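Local coordinates for protein peptidase, zinc-dependent (Methanocorpusculum labreanum, PDB 3LMC) that binds zinc and iron at separate sites and is probably a zinc-dependent metallopeptidase of family M54, hydrolysing peptide bonds, at residues Leu5-Arg10 with Ile34-Pro40; Arg64-Pro68 with Tyr81-His86. One frame throughout, in Å; residues are numbered along the deposited sequence. Where two conformers were deposited one is given.

Contact 1: residues Leu5-Arg10 with Ile34-Pro40; sequences LFWDSR and IDDGIFP
Asp-8 meets the main chain of the 34-40 loop through OD2, which accepts the N-H of Phe-39 at 2.8 Å (OD2 to N) in a nearly straight bond that arrives from above the carboxylate plane. From the opposite face of that plane NH2 of Arg-10 reaches the same oxygen, while NE binds OD1, a side-on, two-nitrogen grip completing a salt bridge. OD1 also takes the backbone N of Arg-10 on its anti lone pair at 3.0 Å, closing an Asx turn. With both oxygens held in this way the carboxylate has little freedom to rotate. A water adds a further link, donating to Asp-8 OD2 and to Phe-39 O. Over one face of the Arg-10 guanidinium lies CD1 of Ile-38, whose CG2 comes within 3.6 Å of Arg-10 NE.

Nearby, the O of Gly-37 receives Ser-9 N at 3.0 Å and, weakly, Ser-9 OG. These bonds lie beyond a parallel strand pairing at the border of the five-stranded mixed sheet, where 3-7 runs beside the edge strand 31-34: Leu-5 O accepts Ile-34 N at 2.9 Å, and Trp-7 N donates to Ile-34 O at 2.7 Å. Trp-7 also sets its CB against CB of Asp-35. Phe-6, its CG anti to the backbone N (chi1 -172°), offers a ring face to the edge of Phe-39 in a T-shaped pair, centroids 5.8 Å apart. Further out, helix 53-66 backs both rings, through Phe-63 against Phe-6 and Val-56 against Phe-39, and Trp-7 NE1 donates to Val-11 O.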
loop_
_atom_site.group_PDB
_atom_site.type_symbol
_atom_site.label_atom_id
_atom_site.label_comp_id
_atom_site.label_asym_id
_atom_site.label_seq_id
_atom_site.Cartn_x
_atom_site.Cartn_y
_atom_site.Cartn_z
ATOM N N LEU A 5 4.421 6.729 2.409
ATOM C CA LEU A 5 3.061 6.285 2.704
ATOM C C LEU A 5 2.146 7.462 2.390
ATOM O O LEU A 5 2.129 8.451 3.132
ATOM C CB LEU A 5 2.920 5.907 4.185
ATOM C CG LEU A 5 1.533 5.426 4.616
ATOM C CD1 LEU A 5 1.203 4.111 3.942
ATOM C CD2 LEU A 5 1.433 5.276 6.150
ATOM N N PHE A 6 1.418 7.376 1.277
ATOM C CA PHE A 6 0.455 8.405 0.948
ATOM C C PHE A 6 -0.893 8.028 1.551
ATOM O O PHE A 6 -1.662 7.249 0.961
ATOM C CB PHE A 6 0.303 8.623 -0.571
ATOM C CG PHE A 6 -0.551 9.832 -0.915
ATOM C CD1 PHE A 6 -0.162 10.731 -1.894
ATOM C CD2 PHE A 6 -1.728 10.094 -0.204
ATOM C CE1 PHE A 6 -0.941 11.853 -2.179
ATOM C CE2 PHE A 6 -2.508 11.211 -0.479
ATOM C CZ PHE A 6 -2.115 12.092 -1.463
ATOM N N TRP A 7 -1.180 8.622 2.705
ATOM C CA TRP A 7 -2.367 8.300 3.499
ATOM C C TRP A 7 -3.540 9.240 3.148
ATOM O O TRP A 7 -3.545 10.404 3.550
ATOM C CB TRP A 7 -2.016 8.408 4.992
ATOM C CG TRP A 7 -3.133 7.995 5.929
ATOM C CD1 TRP A 7 -4.188 8.759 6.346
ATOM C CD2 TRP A 7 -3.287 6.718 6.553
ATOM N NE1 TRP A 7 -4.991 8.028 7.196
ATOM C CE2 TRP A 7 -4.451 6.769 7.338
ATOM C CE3 TRP A 7 -2.550 5.529 6.518
ATOM C CZ2 TRP A 7 -4.901 5.676 8.085
ATOM C CZ3 TRP A 7 -3.003 4.437 7.266
ATOM C CH2 TRP A 7 -4.164 4.524 8.034
ATOM N N ASP A 8 -4.512 8.738 2.386
ATOM C CA ASP A 8 -5.695 9.523 2.027
ATOM C C ASP A 8 -6.430 9.917 3.309
ATOM O O ASP A 8 -6.875 9.054 4.065
ATOM C CB ASP A 8 -6.611 8.705 1.107
ATOM C CG ASP A 8 -7.763 9.518 0.543
ATOM O OD1 ASP A 8 -8.574 10.045 1.335
ATOM O OD2 ASP A 8 -7.884 9.607 -0.703
ATOM N N SER A 9 -6.559 11.216 3.555
ATOM C CA SER A 9 -7.014 11.689 4.860
ATOM C C SER A 9 -8.470 11.331 5.161
ATOM O O SER A 9 -8.941 11.557 6.271
ATOM C CB SER A 9 -6.781 13.197 4.999
ATOM O OG SER A 9 -7.368 13.879 3.914
ATOM N N ARG A 10 -9.186 10.766 4.191
ATOM C CA ARG A 10 -10.530 10.265 4.486
ATOM C C ARG A 10 -10.456 8.990 5.321
ATOM O O ARG A 10 -11.442 8.576 5.902
ATOM C CB ARG A 10 -11.356 10.041 3.214
ATOM C CG ARG A 10 -11.706 11.338 2.443
ATOM C CD ARG A 10 -12.241 11.059 1.024
ATOM N NE ARG A 10 -11.224 10.520 0.107
ATOM C CZ ARG A 10 -11.478 10.153 -1.148
ATOM N NH1 ARG A 10 -12.706 10.255 -1.632
ATOM N NH2 ARG A 10 -10.519 9.671 -1.919
ATOM N N ILE A 34 2.682 10.957 4.406
ATOM C CA ILE A 34 1.904 12.076 3.874
ATOM C C ILE A 34 0.440 11.812 4.201
ATOM O O ILE A 34 -0.141 10.869 3.667
ATOM C CB ILE A 34 2.025 12.194 2.328
ATOM C CG1 ILE A 34 3.477 12.330 1.885
ATOM C CG2 ILE A 34 1.209 13.379 1.813
ATOM C CD1 ILE A 34 3.676 12.031 0.383
ATOM N N ASP A 35 -0.172 12.613 5.074
ATOM C CA ASP A 35 -1.556 12.326 5.447
ATOM C C ASP A 35 -2.430 13.570 5.500
ATOM O O ASP A 35 -3.420 13.613 6.238
ATOM C CB ASP A 35 -1.630 11.560 6.768
ATOM C CG ASP A 35 -1.142 12.372 7.953
ATOM O OD1 ASP A 35 -0.846 13.576 7.788
ATOM O OD2 ASP A 35 -1.059 11.800 9.067
ATOM N N ASP A 36 -2.063 14.575 4.710
ATOM C CA ASP A 36 -2.808 15.827 4.687
ATOM C C ASP A 36 -3.376 16.086 3.301
ATOM O O ASP A 36 -3.095 17.120 2.704
ATOM C CB ASP A 36 -1.927 17.004 5.129
ATOM C CG ASP A 36 -0.729 17.234 4.209
ATOM O OD1 ASP A 36 -0.335 16.294 3.486
ATOM O OD2 ASP A 36 -0.182 18.361 4.218
ATOM N N GLY A 37 -4.164 15.151 2.783
ATOM C CA GLY A 37 -4.750 15.326 1.461
ATOM C C GLY A 37 -5.466 14.085 1.000
ATOM O O GLY A 37 -5.206 13.006 1.518
ATOM N N ILE A 38 -6.381 14.226 0.047
ATOM C CA ILE A 38 -7.018 13.056 -0.545
ATOM C C ILE A 38 -6.398 12.730 -1.906
ATOM O O ILE A 38 -5.789 13.594 -2.541
ATOM C CB ILE A 38 -8.542 13.246 -0.713
ATOM C CG1 ILE A 38 -8.837 14.353 -1.727
ATOM C CG2 ILE A 38 -9.205 13.507 0.644
ATOM C CD1 ILE A 38 -10.103 14.112 -2.535
ATOM N N PHE A 39 -6.531 11.480 -2.344
ATOM C CA PHE A 39 -6.131 11.125 -3.703
ATOM C C PHE A 39 -7.366 10.680 -4.477
ATOM O O PHE A 39 -7.767 9.522 -4.400
ATOM C CB PHE A 39 -5.062 10.022 -3.707
ATOM C CG PHE A 39 -4.380 9.833 -5.048
ATOM C CD1 PHE A 39 -4.815 8.867 -5.940
ATOM C CD2 PHE A 39 -3.315 10.630 -5.413
ATOM C CE1 PHE A 39 -4.183 8.703 -7.181
ATOM C CE2 PHE A 39 -2.693 10.478 -6.638
ATOM C CZ PHE A 39 -3.129 9.516 -7.522
ATOM N N PRO A 40 -7.988 11.610 -5.216
ATOM C CA PRO A 40 -9.237 11.231 -5.878
ATOM C C PRO A 40 -8.963 10.068 -6.809
ATOM O O PRO A 40 -7.997 10.101 -7.571
ATOM C CB PRO A 40 -9.623 12.495 -6.651
ATOM C CG PRO A 40 -8.945 13.614 -5.888
ATOM C CD PRO A 40 -7.634 13.018 -5.465
HETATM O O HOH W 1 -7.403 7.509 -2.484
#

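Contact 2: residues Arg64-Pro68 with Tyr81-His86; sequences RRRMP and YNKFNH
Tyr-81 drives its hydroxyl into the end of helix 53-66, donating from OH to the backbone O of Arg-64 at 2.7 Å. The donor stands above the carbonyl plane, and Met-67 N reaches the same oxygen from the opposite face, so two bonds grip this carbonyl in the last turn of the helix. Pro-68 crosses the tyrosine ring at about a right angle, its CG 3.9 Å from Tyr-81 CE1, and CB of Asn-85 lies over the centre of one ring face.

Beside the ring, Arg-64 sends NE to OD1 of Asn-85 at 2.7 Å, in a bond bent to 137° at the hydrogen. An extended chain as far as CD, then a turn at chi3 (54°), lays the guanidinium against Asn-85 O and His-86 CA, both over one face. The amide is fixed at its other end too: ND2 donates to Tyr-81 O at 3.0 Å, one turn earlier in its own helix. Here two helices of the M54 peptidase chain, 53-66 and 78-88, are joined by buried polar groups, and the arginine extends the join: NH2 forms a salt bridge with Asp-61 and a hydrogen bond to Leu-115 O, NH1 hydrogen bonds to Glu-89 O and Gly-116 O. A leucine in its place would probably deprive Asn-85 OD1 and those carbonyls of the donors Arg-64 supplies, and leave Asp-61 with one positive partner fewer.

Toward solvent the fit is looser. Arg-65 brings CB to 3.7 Å from Asn-85 ND2 and passes the exposed Asn-82, whose position is uncertain; its charged end turns back to Asp-61.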
loop_
_atom_site.group_PDB
_atom_site.type_symbol
_atom_site.label_atom_id
_atom_site.label_comp_id
_atom_site.label_asym_id
_atom_site.label_seq_id
_atom_site.Cartn_x
_atom_site.Cartn_y
_atom_site.Cartn_z
ATOM N N ARG A 64 3.286 11.325 -8.881
ATOM C CA ARG A 64 4.650 11.406 -8.379
ATOM C C ARG A 64 5.542 12.197 -9.347
ATOM O O ARG A 64 6.252 13.114 -8.936
ATOM C CB ARG A 64 5.232 10.010 -8.175
ATOM C CG ARG A 64 6.695 9.995 -7.718
ATOM C CD ARG A 64 7.177 8.549 -7.531
ATOM N NE ARG A 64 6.923 7.801 -8.752
ATOM C CZ ARG A 64 6.638 6.507 -8.802
ATOM N NH1 ARG A 64 6.608 5.783 -7.689
ATOM N NH2 ARG A 64 6.394 5.938 -9.976
ATOM N N ARG A 65 5.500 11.848 -10.629
ATOM C CA ARG A 65 6.390 12.491 -11.593
ATOM C C ARG A 65 6.117 13.993 -11.673
ATOM O O ARG A 65 7.037 14.798 -11.848
ATOM C CB ARG A 65 6.271 11.851 -12.974
ATOM C CG ARG A 65 7.055 12.592 -14.052
ATOM C CD ARG A 65 7.318 11.709 -15.256
ATOM N NE ARG A 65 6.083 11.247 -15.886
ATOM C CZ ARG A 65 5.500 10.077 -15.632
ATOM N NH1 ARG A 65 6.032 9.240 -14.747
ATOM N NH2 ARG A 65 4.382 9.743 -16.266
ATOM N N ARG A 66 4.845 14.357 -11.527
ATOM C CA ARG A 66 4.400 15.748 -11.595
ATOM C C ARG A 66 4.716 16.497 -10.289
ATOM O O ARG A 66 4.651 17.726 -10.249
ATOM C CB ARG A 66 2.893 15.784 -11.915
ATOM C CG ARG A 66 2.240 17.157 -11.953
ATOM C CD ARG A 66 0.761 17.070 -12.350
ATOM N NE ARG A 66 -0.088 16.562 -11.267
ATOM C CZ ARG A 66 -0.857 17.327 -10.495
ATOM N NH1 ARG A 66 -0.909 18.650 -10.686
ATOM N NH2 ARG A 66 -1.592 16.770 -9.537
HETATM N N MSE A 67 5.089 15.770 -9.234
HETATM C CA MSE A 67 5.250 16.385 -7.904
HETATM C C MSE A 67 6.635 16.243 -7.257
HETATM O O MSE A 67 6.754 15.668 -6.179
HETATM C CB MSE A 67 4.180 15.858 -6.935
HETATM C CG MSE A 67 2.740 16.234 -7.294
HETATM SE SE MSE A 67 2.426 18.194 -7.311
HETATM C CE MSE A 67 2.321 18.531 -5.418
ATOM N N PRO A 68 7.683 16.786 -7.902
ATOM C CA PRO A 68 9.032 16.753 -7.326
ATOM C C PRO A 68 9.079 17.421 -5.963
ATOM O O PRO A 68 9.769 16.950 -5.046
ATOM C CB PRO A 68 9.860 17.591 -8.310
ATOM C CG PRO A 68 9.107 17.565 -9.577
ATOM C CD PRO A 68 7.660 17.428 -9.231
ATOM N N TYR A 81 15.281 12.785 -11.519
ATOM C CA TYR A 81 14.003 12.431 -10.898
ATOM C C TYR A 81 12.929 12.184 -11.952
ATOM O O TYR A 81 12.134 11.234 -11.849
ATOM C CB TYR A 81 13.566 13.538 -9.938
ATOM C CG TYR A 81 12.208 13.338 -9.293
ATOM C CD1 TYR A 81 11.065 13.905 -9.845
ATOM C CD2 TYR A 81 12.073 12.610 -8.115
ATOM C CE1 TYR A 81 9.818 13.741 -9.253
ATOM C CE2 TYR A 81 10.826 12.443 -7.514
ATOM C CZ TYR A 81 9.706 13.008 -8.088
ATOM O OH TYR A 81 8.468 12.845 -7.497
ATOM N N ASN A 82 12.890 13.053 -12.959
ATOM C CA ASN A 82 11.917 12.902 -14.034
ATOM C C ASN A 82 12.047 11.538 -14.711
ATOM O O ASN A 82 11.038 10.892 -14.988
ATOM C CB ASN A 82 12.041 14.030 -15.065
ATOM C CG ASN A 82 10.831 14.112 -15.987
ATOM O OD1 ASN A 82 10.896 13.707 -17.148
ATOM N ND2 ASN A 82 9.712 14.626 -15.465
ATOM N N LYS A 83 13.279 11.101 -14.953
ATOM C CA LYS A 83 13.509 9.821 -15.613
ATOM C C LYS A 83 13.360 8.638 -14.674
ATOM O O LYS A 83 12.886 7.577 -15.073
ATOM C CB LYS A 83 14.901 9.783 -16.264
ATOM C CG LYS A 83 15.094 10.806 -17.384
ATOM C CD LYS A 83 16.463 10.667 -18.022
ATOM C CE LYS A 83 16.696 11.695 -19.131
ATOM N NZ LYS A 83 16.129 11.300 -20.453
ATOM N N PHE A 84 13.767 8.803 -13.422
ATOM C CA PHE A 84 13.909 7.630 -12.570
ATOM C C PHE A 84 13.093 7.620 -11.270
ATOM O O PHE A 84 13.394 6.824 -10.386
ATOM C CB PHE A 84 15.386 7.393 -12.242
ATOM C CG PHE A 84 16.278 7.260 -13.459
ATOM C CD1 PHE A 84 16.108 6.216 -14.352
ATOM C CD2 PHE A 84 17.308 8.165 -13.678
ATOM C CE1 PHE A 84 16.940 6.082 -15.463
ATOM C CE2 PHE A 84 18.160 8.037 -14.796
ATOM C CZ PHE A 84 17.971 7.005 -15.683
ATOM N N ASN A 85 12.084 8.488 -11.146
ATOM C CA ASN A 85 11.312 8.573 -9.900
ATOM C C ASN A 85 10.705 7.234 -9.458
ATOM O O ASN A 85 10.619 6.950 -8.264
ATOM C CB ASN A 85 10.228 9.680 -9.949
ATOM C CG ASN A 85 9.205 9.463 -11.067
ATOM O OD1 ASN A 85 8.242 8.714 -10.906
ATOM N ND2 ASN A 85 9.414 10.125 -12.206
ATOM N N HIS A 86 10.283 6.416 -10.418
ATOM C CA HIS A 86 9.670 5.119 -10.111
ATOM C C HIS A 86 10.663 4.094 -9.540
ATOM O O HIS A 86 10.248 3.121 -8.916
ATOM C CB HIS A 86 8.983 4.541 -11.359
ATOM C CG HIS A 86 9.924 4.294 -12.501
ATOM N ND1 HIS A 86 10.487 5.315 -13.238
ATOM C CD2 HIS A 86 10.410 3.142 -13.023
ATOM C CE1 HIS A 86 11.266 4.804 -14.172
ATOM N NE2 HIS A 86 11.243 3.486 -14.058
#

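How the contacts relate
Helix 53-66 ties the two contacts together: residues along its length, from Val-56 to Phe-63, back the aromatic pair of contact 1, and its last turn, with the start of helix 68-71, forms one side of contact 2. They follow one another along the chain without touching, their nearest atoms about 6 Å apart. Both are partly buried and lie away from the zinc and iron sites. Contact 1, nearer the middle of the molecule, begins in sheet pairing and ends in a loop part buried, part exposed, with its ion pair inside one segment. In contact 2, farther out, side-chain donors reach a backbone carbonyl and an amide oxygen across the helices, and Arg-64 and Arg-65 share an acidic partner, Asp-61, outside both segments.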